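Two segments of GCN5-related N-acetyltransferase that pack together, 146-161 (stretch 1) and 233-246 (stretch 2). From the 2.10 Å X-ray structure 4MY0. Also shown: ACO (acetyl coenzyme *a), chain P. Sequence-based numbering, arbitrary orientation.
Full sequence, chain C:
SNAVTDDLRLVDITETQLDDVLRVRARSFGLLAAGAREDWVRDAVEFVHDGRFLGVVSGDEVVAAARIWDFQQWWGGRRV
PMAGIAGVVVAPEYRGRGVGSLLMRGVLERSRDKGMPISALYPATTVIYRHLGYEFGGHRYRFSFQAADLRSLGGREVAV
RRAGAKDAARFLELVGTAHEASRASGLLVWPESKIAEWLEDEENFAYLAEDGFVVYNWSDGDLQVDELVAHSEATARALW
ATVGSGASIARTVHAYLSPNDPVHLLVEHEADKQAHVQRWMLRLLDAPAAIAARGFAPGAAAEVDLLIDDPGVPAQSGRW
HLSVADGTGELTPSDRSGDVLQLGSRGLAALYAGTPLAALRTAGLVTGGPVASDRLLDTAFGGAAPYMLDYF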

# COMPACT_ATOMS: atom_id res chain seq x y z
N GLN C 146 -2.83 17.11 13.34
CA GLN C 146 -4.03 17.39 12.55
C GLN C 146 -4.13 18.90 12.37
O GLN C 146 -4.09 19.66 13.34
CB GLN C 146 -5.28 16.86 13.24
CG GLN C 146 -5.15 15.43 13.76
CD GLN C 146 -6.44 14.91 14.41
OE1 GLN C 146 -7.53 15.43 14.17
NE2 GLN C 146 -6.30 13.88 15.25
N ALA C 147 -4.25 19.36 11.12
CA ALA C 147 -4.35 20.80 10.86
C ALA C 147 -5.54 21.46 11.56
O ALA C 147 -5.43 22.59 12.04
CB ALA C 147 -4.37 21.06 9.36
N ALA C 148 -6.68 20.78 11.61
CA ALA C 148 -7.89 21.39 12.19
C ALA C 148 -7.68 21.69 13.68
O ALA C 148 -8.30 22.58 14.25
CB ALA C 148 -9.11 20.48 12.00
N ASP C 149 -6.81 20.90 14.31
CA ASP C 149 -6.49 21.07 15.72
C ASP C 149 -5.67 22.36 15.93
O ASP C 149 -5.96 23.15 16.83
CB ASP C 149 -5.69 19.84 16.17
CG ASP C 149 -5.55 19.75 17.67
OD1 ASP C 149 -5.87 20.73 18.39
OD2 ASP C 149 -5.08 18.68 18.14
N LEU C 150 -4.66 22.55 15.09
CA LEU C 150 -3.83 23.74 15.14
C LEU C 150 -4.65 25.00 14.87
O LEU C 150 -4.43 26.06 15.47
CB LEU C 150 -2.73 23.62 14.09
CG LEU C 150 -1.78 22.45 14.33
CD1 LEU C 150 -0.69 22.43 13.28
CD2 LEU C 150 -1.17 22.55 15.71
N ARG C 151 -5.61 24.86 13.97
CA ARG C 151 -6.39 25.98 13.49
C ARG C 151 -7.16 26.66 14.63
O ARG C 151 -7.39 27.87 14.60
CB ARG C 151 -7.37 25.51 12.42
CG ARG C 151 -8.23 26.62 11.88
CD ARG C 151 -9.26 26.14 10.88
NE ARG C 151 -10.16 27.25 10.62
CZ ARG C 151 -11.27 27.46 11.30
NH1 ARG C 151 -12.02 28.52 11.04
NH2 ARG C 151 -11.64 26.60 12.24
N SER C 152 -7.53 25.89 15.65
CA SER C 152 -8.35 26.44 16.73
C SER C 152 -7.56 26.81 17.98
O SER C 152 -8.15 26.94 19.05
CB SER C 152 -9.47 25.47 17.10
OG SER C 152 -8.91 24.25 17.55
N LEU C 153 -6.25 27.01 17.86
CA LEU C 153 -5.43 27.37 19.01
C LEU C 153 -5.65 28.80 19.52
O LEU C 153 -5.33 29.11 20.67
CB LEU C 153 -3.94 27.12 18.75
CG LEU C 153 -3.59 25.63 18.74
CD1 LEU C 153 -2.12 25.43 18.46
CD2 LEU C 153 -4.00 24.97 20.05
N GLY C 154 -6.22 29.66 18.68
CA GLY C 154 -6.59 31.00 19.13
C GLY C 154 -5.51 32.03 18.87
O GLY C 154 -4.85 32.00 17.83
N GLY C 155 -5.33 32.95 19.81
CA GLY C 155 -4.36 34.02 19.67
C GLY C 155 -4.69 34.99 18.54
O GLY C 155 -3.79 35.49 17.86
N ARG C 156 -5.99 35.24 18.33
CA ARG C 156 -6.45 36.15 17.28
C ARG C 156 -6.00 37.59 17.51
O ARG C 156 -5.92 38.39 16.58
CB ARG C 156 -7.97 36.11 17.17
CG ARG C 156 -8.54 34.74 16.83
CD ARG C 156 -9.09 34.70 15.41
NE ARG C 156 -9.90 33.50 15.19
CZ ARG C 156 -11.18 33.39 15.53
NH1 ARG C 156 -11.84 32.27 15.29
NH2 ARG C 156 -11.80 34.41 16.11
N GLU C 157 -5.70 37.92 18.77
CA GLU C 157 -5.32 39.28 19.16
C GLU C 157 -3.85 39.60 18.83
O GLU C 157 -3.42 40.75 18.94
CB GLU C 157 -5.59 39.48 20.66
CG GLU C 157 -4.66 38.70 21.61
CD GLU C 157 -4.91 37.18 21.63
OE1 GLU C 157 -4.27 36.47 22.43
OE2 GLU C 157 -5.75 36.70 20.83
N VAL C 158 -3.09 38.59 18.41
CA VAL C 158 -1.69 38.80 18.09
C VAL C 158 -1.51 39.25 16.64
O VAL C 158 -1.96 38.58 15.71
CB VAL C 158 -0.86 37.53 18.32
CG1 VAL C 158 0.63 37.79 18.04
CG2 VAL C 158 -1.05 37.02 19.74
N ALA C 159 -0.83 40.38 16.46
CA ALA C 159 -0.46 40.85 15.12
C ALA C 159 0.54 39.89 14.48
O ALA C 159 1.62 39.65 15.02
CB ALA C 159 0.11 42.28 15.19
N VAL C 160 0.16 39.33 13.33
CA VAL C 160 1.01 38.42 12.57
C VAL C 160 1.04 38.93 11.13
O VAL C 160 -0.01 39.14 10.54
CB VAL C 160 0.42 37.01 12.54
CG1 VAL C 160 1.24 36.12 11.62
CG2 VAL C 160 0.39 36.42 13.93
N ARG C 161 2.22 39.15 10.57
CA ARG C 161 2.27 39.65 9.20
C ARG C 161 3.14 38.76 8.32
O ARG C 161 3.98 38.01 8.81
CB ARG C 161 2.79 41.10 9.17
CG ARG C 161 4.28 41.20 9.26
CD ARG C 161 4.78 42.60 8.86
NE ARG C 161 6.21 42.60 8.59
CZ ARG C 161 7.14 42.84 9.50
NH1 ARG C 161 8.43 42.84 9.17
NH2 ARG C 161 6.78 43.10 10.75
N GLU C 233 2.86 32.55 24.95
CA GLU C 233 1.78 31.61 24.67
C GLU C 233 0.87 32.13 23.56
O GLU C 233 0.58 31.43 22.60
CB GLU C 233 0.97 31.34 25.94
CG GLU C 233 -0.06 30.23 25.81
CD GLU C 233 -1.06 30.23 26.96
OE1 GLU C 233 -2.04 29.46 26.89
OE2 GLU C 233 -0.86 31.01 27.92
N ALA C 234 0.41 33.37 23.70
CA ALA C 234 -0.44 33.98 22.68
C ALA C 234 0.19 33.92 21.28
O ALA C 234 -0.50 33.63 20.30
CB ALA C 234 -0.77 35.43 23.06
N THR C 235 1.49 34.18 21.19
CA THR C 235 2.15 34.16 19.89
C THR C 235 2.27 32.75 19.33
O THR C 235 2.08 32.53 18.14
CB THR C 235 3.53 34.82 19.96
OG1 THR C 235 3.37 36.19 20.31
CG2 THR C 235 4.25 34.73 18.64
N ALA C 236 2.58 31.78 20.20
CA ALA C 236 2.65 30.39 19.74
C ALA C 236 1.30 29.96 19.17
O ALA C 236 1.23 29.37 18.08
CB ALA C 236 3.09 29.46 20.87
N ARG C 237 0.23 30.27 19.88
CA ARG C 237 -1.10 29.90 19.43
C ARG C 237 -1.39 30.53 18.07
O ARG C 237 -1.83 29.84 17.15
CB ARG C 237 -2.15 30.29 20.46
CG ARG C 237 -2.07 29.49 21.75
CD ARG C 237 -3.12 29.97 22.78
NE ARG C 237 -3.18 29.09 23.95
CZ ARG C 237 -3.83 27.93 23.98
NH1 ARG C 237 -4.48 27.50 22.90
NH2 ARG C 237 -3.84 27.19 25.08
N ALA C 238 -1.08 31.82 17.94
CA ALA C 238 -1.33 32.56 16.70
C ALA C 238 -0.57 31.99 15.49
O ALA C 238 -1.13 31.90 14.40
CB ALA C 238 -0.98 34.05 16.88
N LEU C 239 0.69 31.64 15.69
CA LEU C 239 1.51 31.15 14.59
C LEU C 239 1.10 29.73 14.19
O LEU C 239 1.02 29.42 13.00
CB LEU C 239 2.99 31.19 14.95
CG LEU C 239 3.62 32.57 15.13
CD1 LEU C 239 5.01 32.42 15.70
CD2 LEU C 239 3.67 33.34 13.81
N TRP C 240 0.83 28.87 15.17
CA TRP C 240 0.29 27.54 14.85
C TRP C 240 -1.06 27.68 14.18
O TRP C 240 -1.39 26.94 13.26
CB TRP C 240 0.17 26.65 16.10
CG TRP C 240 1.48 26.09 16.53
CD1 TRP C 240 2.18 26.39 17.67
CD2 TRP C 240 2.28 25.13 15.81
NE1 TRP C 240 3.36 25.67 17.70
CE2 TRP C 240 3.45 24.90 16.57
CE3 TRP C 240 2.12 24.46 14.59
CZ2 TRP C 240 4.45 24.02 16.15
CZ3 TRP C 240 3.11 23.59 14.17
CH2 TRP C 240 4.26 23.37 14.95
N ALA C 241 -1.86 28.65 14.63
CA ALA C 241 -3.19 28.82 14.05
C ALA C 241 -3.08 29.34 12.61
O ALA C 241 -3.90 28.99 11.76
CB ALA C 241 -4.06 29.72 14.92
N THR C 242 -2.07 30.16 12.33
CA THR C 242 -1.78 30.58 10.96
C THR C 242 -1.52 29.38 10.05
O THR C 242 -2.12 29.26 8.98
CB THR C 242 -0.57 31.53 10.90
OG1 THR C 242 -0.80 32.64 11.77
CG2 THR C 242 -0.35 32.05 9.48
N VAL C 243 -0.65 28.47 10.48
CA VAL C 243 -0.38 27.26 9.69
C VAL C 243 -1.65 26.42 9.53
O VAL C 243 -2.00 25.99 8.42
CB VAL C 243 0.72 26.39 10.33
CG1 VAL C 243 1.02 25.17 9.47
CG2 VAL C 243 1.99 27.22 10.55
N GLY C 244 -2.34 26.19 10.64
CA GLY C 244 -3.54 25.36 10.65
C GLY C 244 -4.72 25.94 9.89
O GLY C 244 -5.65 25.21 9.54
N SER C 245 -4.69 27.25 9.62
CA SER C 245 -5.77 27.90 8.88
C SER C 245 -5.93 27.25 7.50
O SER C 245 -6.95 27.43 6.85
CB SER C 245 -5.49 29.40 8.70
OG SER C 245 -4.44 29.60 7.75
N GLY C 246 -4.92 26.50 7.06
CA GLY C 246 -5.01 25.78 5.80
C GLY C 246 -5.81 24.47 5.82
O GLY C 246 -5.85 23.75 4.82
N1A ACO P . -12.91 24.74 9.18
C2A ACO P . -14.06 25.03 9.83
N3A ACO P . -14.65 26.24 9.78
C4A ACO P . -14.10 27.25 9.05
C5A ACO P . -12.85 27.01 8.32
C6A ACO P . -12.25 25.65 8.42
N6A ACO P . -11.10 25.35 7.77
N7A ACO P . -12.54 28.16 7.69
C8A ACO P . -13.50 29.07 8.00
N9A ACO P . -14.43 28.52 8.81
C1B ACO P . -15.64 29.18 9.35
C2B ACO P . -15.30 30.22 10.40
O2B ACO P . -15.05 29.63 11.68
C3B ACO P . -16.57 31.04 10.37
O3B ACO P . -17.58 30.31 11.06
P3B ACO P . -18.01 30.65 12.58
O7A ACO P . -16.69 30.82 13.31
O8A ACO P . -18.80 31.93 12.42
O9A ACO P . -18.83 29.46 13.00
C4B ACO P . -17.01 31.03 8.91
O4B ACO P . -16.32 29.91 8.33
C5B ACO P . -16.64 32.31 8.17
O5B ACO P . -15.28 32.62 8.49
P1A ACO P . -14.39 33.70 7.68
O1A ACO P . -15.28 34.64 6.90
O2A ACO P . -13.38 34.18 8.68
O3A ACO P . -13.71 32.72 6.59
P2A ACO P . -12.20 32.86 6.05
O4A ACO P . -11.93 34.33 5.80
O5A ACO P . -11.30 32.10 6.99
O6A ACO P . -12.28 32.11 4.61
CBP ACO P . -11.66 30.08 3.48
CCP ACO P . -12.57 30.72 4.52
CDP ACO P . -11.91 30.65 2.09
CEP ACO P . -11.92 28.58 3.48
CAP ACO P . -10.23 30.39 3.93
OAP ACO P . -10.06 29.96 5.29
C9P ACO P . -9.18 29.80 3.02
O9P ACO P . -8.71 30.51 2.14
N8P ACO P . -8.80 28.53 3.23
C7P ACO P . -7.78 27.85 2.43
C6P ACO P . -8.17 27.72 0.96
C5P ACO P . -9.56 27.13 0.82
O5P ACO P . -9.88 26.13 1.46
N4P ACO P . -10.39 27.73 -0.04
C3P ACO P . -11.38 26.96 -0.79
C2P ACO P . -12.79 27.20 -0.30
S1P ACO P . -13.96 26.44 -1.40

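A short helix and the loop that follows it lie along one side of a longer helix in a close, mostly apolar contact, brought together by glycines and alanines at the near points and fastened by a single cross-stretch hydrogen bond. The helix of 147-151 and the helix that begins at 233 run at 139° to each other, nearer antiparallel than parallel, and their axes come within 7.2 Å. In all, 826 Å² of surface is buried between the stretches, counting both sides.

The closest pair of CA atoms is Gly244 CA and Arg151 CA, 4.1 Å apart. A CB on Gly244 would point toward the short helix and clash with Arg151 N, Leu150 CB and Ala147 O, so this spacing depends on the missing side chain. Arg151 CB sits 3.4 Å from Gly244 O, and Leu150 CB is 3.9 Å from Gly244 CA. One turn earlier on the long helix, Ala241 CA approaches Leu150 O at 3.3 Å in a CA-H...O contact, with an angle of 142° at the hydrogen; the same carbonyl also accepts the backbone bond from Leu153 N (3.2 Å).

Trp240 packs against two leucines of stretch 1. Leu150 CD1 reaches Trp240 CE3 at 3.7 Å, and Leu153 CD1 packs against Trp240 CB at 3.5 Å. Both leucines take the m, t rotamer, and both methyls approach the indole ring obliquely.

Arg237 supplies the polar link. Arg237 NH1 donates to Leu153 O at 2.9 Å with an angle of 154°, and the carbonyl oxygen lies at the edge of the guanidinium, near its plane, where the N-H groups point. Within the long helix, Arg237 NE forms a salt bridge with Glu233 OE1 at 3.2 Å, and a weak bond joins Arg237 NH2 to the same oxygen at 3.4 Å. The guanidinium thus ties the loop to a carboxylate one turn back on its own helix.

Gly154 and Gly155 carry the loop across the long helix. Gly154 has phi/psi of 93/-142, where a CB would be jammed against the preceding carbonyl oxygen. At Gly155 phi is also positive, and a CB would clash with Ala234 O and Ala238 N; Gly155 CA is 4.5 Å from the CA of Ala238. Gly155 O lies 3.3 Å from Ala238 CB and accepts from Val158 N at 3.2 Å in a type I turn.

Beyond that turn, Val158 and Val160 both point toward the helix, while Ala159 between them points away. Val158 CG2 meets Ala234 CB at 3.7 Å and Val158 CB meets Ala238 CB at 3.8 Å; Val160 CG2 reaches Ala238 CB at 4.0 Å. The small Ala238 side chain therefore touches both valines.

Arg151 also engages the cofactor: Arg151 NH1 donates to ACO O2B at 3.3 Å, and ACO C4A lies over one face of its guanidinium, 3.1 Å from NH1.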